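Rd1NTF2_04 (Synthetic construct, PDB 6W3G) is a de novo designed NTF2-like protein with a long sheet, probably made to test designs with diverse pockets. Local coordinates at residues R80-F85 / R99-A104. Numbering follows the deposited sequence.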
# COMPACT_ATOMS: atom_id res chain seq x y z
N ARG A 80 -12.50 -0.85 -11.36
CA ARG A 80 -11.42 -0.03 -10.81
C ARG A 80 -11.72 0.28 -9.35
O ARG A 80 -12.78 0.81 -9.03
CB ARG A 80 -11.28 1.27 -11.60
CG ARG A 80 -10.08 2.13 -11.16
CD ARG A 80 -9.97 3.38 -12.02
NE ARG A 80 -8.83 4.25 -11.67
CZ ARG A 80 -8.87 5.25 -10.79
NH1 ARG A 80 -9.99 5.52 -10.12
NH2 ARG A 80 -7.79 5.98 -10.57
N ILE A 81 -10.76 -0.03 -8.48
CA ILE A 81 -10.84 0.31 -7.06
C ILE A 81 -9.77 1.35 -6.78
O ILE A 81 -8.58 1.11 -7.02
CB ILE A 81 -10.61 -0.92 -6.17
CG1 ILE A 81 -11.61 -2.02 -6.47
CG2 ILE A 81 -10.63 -0.51 -4.71
CD1 ILE A 81 -11.26 -3.34 -5.84
N SER A 82 -10.18 2.51 -6.27
CA SER A 82 -9.24 3.55 -5.93
C SER A 82 -9.26 3.75 -4.43
O SER A 82 -10.35 3.88 -3.84
CB SER A 82 -9.58 4.87 -6.63
OG SER A 82 -8.65 5.87 -6.24
N ILE A 83 -8.09 3.73 -3.80
CA ILE A 83 -7.98 3.90 -2.36
C ILE A 83 -7.00 5.02 -2.08
O ILE A 83 -5.87 5.00 -2.58
CB ILE A 83 -7.53 2.60 -1.66
CG1 ILE A 83 -8.59 1.53 -1.87
CG2 ILE A 83 -7.28 2.86 -0.16
CD1 ILE A 83 -8.23 0.17 -1.32
N VAL A 84 -7.43 6.01 -1.31
CA VAL A 84 -6.57 7.07 -0.81
C VAL A 84 -6.34 6.76 0.66
O VAL A 84 -7.30 6.55 1.41
CB VAL A 84 -7.20 8.46 -0.97
CG1 VAL A 84 -6.28 9.50 -0.38
CG2 VAL A 84 -7.46 8.76 -2.42
N PHE A 85 -5.07 6.70 1.06
CA PHE A 85 -4.75 6.46 2.45
C PHE A 85 -3.61 7.38 2.88
O PHE A 85 -2.81 7.84 2.07
CB PHE A 85 -4.42 4.98 2.71
CG PHE A 85 -3.22 4.45 1.98
CD1 PHE A 85 -1.97 4.41 2.60
CD2 PHE A 85 -3.34 3.94 0.69
CE1 PHE A 85 -0.88 3.91 1.95
CE2 PHE A 85 -2.23 3.42 0.04
CZ PHE A 85 -1.00 3.40 0.67
N ARG A 99 0.63 10.87 2.13
CA ARG A 99 -0.62 10.44 1.53
C ARG A 99 -0.29 9.65 0.28
O ARG A 99 0.62 10.00 -0.47
CB ARG A 99 -1.51 11.64 1.18
CG ARG A 99 -2.73 11.29 0.36
CD ARG A 99 -3.44 12.56 -0.05
NE ARG A 99 -4.29 13.07 1.02
CZ ARG A 99 -4.55 14.36 1.23
NH1 ARG A 99 -4.01 15.30 0.46
NH2 ARG A 99 -5.34 14.71 2.23
N TYR A 100 -1.01 8.55 0.10
CA TYR A 100 -0.84 7.68 -1.04
C TYR A 100 -2.17 7.48 -1.76
O TYR A 100 -3.24 7.49 -1.14
CB TYR A 100 -0.30 6.31 -0.65
CG TYR A 100 1.15 6.29 -0.32
CD1 TYR A 100 1.60 6.65 0.94
CD2 TYR A 100 2.09 5.92 -1.28
CE1 TYR A 100 2.96 6.63 1.24
CE2 TYR A 100 3.43 5.90 -0.99
CZ TYR A 100 3.87 6.26 0.26
OH TYR A 100 5.22 6.24 0.54
N VAL A 101 -2.07 7.25 -3.06
CA VAL A 101 -3.20 6.87 -3.88
C VAL A 101 -2.88 5.52 -4.49
O VAL A 101 -1.78 5.31 -5.02
CB VAL A 101 -3.49 7.91 -4.98
CG1 VAL A 101 -4.67 7.46 -5.81
CG2 VAL A 101 -3.80 9.27 -4.34
N MET A 102 -3.84 4.61 -4.44
CA MET A 102 -3.64 3.25 -4.92
C MET A 102 -4.74 2.87 -5.88
O MET A 102 -5.93 3.07 -5.60
CB MET A 102 -3.62 2.28 -3.74
CG MET A 102 -2.92 0.99 -4.03
SD MET A 102 -2.57 0.18 -2.48
CE MET A 102 -4.22 -0.35 -2.03
N VAL A 103 -4.35 2.30 -7.02
CA VAL A 103 -5.28 1.81 -8.03
C VAL A 103 -5.16 0.30 -8.05
O VAL A 103 -4.05 -0.23 -8.19
CB VAL A 103 -5.01 2.42 -9.41
CG1 VAL A 103 -5.93 1.77 -10.45
CG2 VAL A 103 -5.25 3.92 -9.32
N ALA A 104 -6.28 -0.36 -7.83
CA ALA A 104 -6.39 -1.81 -7.95
C ALA A 104 -7.47 -2.13 -8.96
O ALA A 104 -8.42 -1.36 -9.18
CB ALA A 104 -6.70 -2.44 -6.58
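Phe-85 leans its ring toward the neighbouring strand, against the side chain of Tyr-100. Its first torsion (chi1 62°) sets CG between the backbone N and the carbonyl carbon, on the side of the partner strand. One face of the ring meets the Tyr-100 methylene: Tyr-100 CB makes a CH-pi contact there, above CZ rather than the ring centre, and lies 3.3 Å from Phe-85 CZ. The tyrosine ring carries on from there, its plane only 9° from that of Phe-85, yet the rings are displaced rather than stacked, their centroids 5.4 Å apart. On the CE2 side of the phenyl ring comes Met-102, which has two modelled conformers; in one of them SD lies 4.1 Å from Phe-85 CE2, an oblique Met-aromatic contact. That conformer bends at its last torsion (chi3 72°), and its CE lies 4.1 Å from Ile-83 CD1, a contact the other conformer may not keep. Both segments belong to the antiparallel hairpin of strands 80-91 and 94-106, part of the curved sheet of the NTF2-like fold. The sheet face bearing Ile-81, Ile-83, Phe-85, Tyr-100, Met-102 and Ala-104 packs in part on helix 11-24, where Phe-18 meets both the Phe-85 ring and Met-102. An alanine at Phe-85 would probably leave Tyr-100 CB without the ring face it rests on and Met-102 SD without this aromatic neighbour. Three hydrogen-bonded pairs join the backbones; in the one beside the aromatic contact, Tyr-100 N donates to Phe-85 O at 2.8 Å and Phe-85 N returns a bond of 3.0 Å to Tyr-100 O. On the other, partly exposed face, Val-84 CG2 and Val-101 CG2 lie side by side, 4.2 Å apart, while the Arg-80 chain, extended as far as NE, lies obliquely against Val-103, its NH2 3.5 Å from Val-103 CG2.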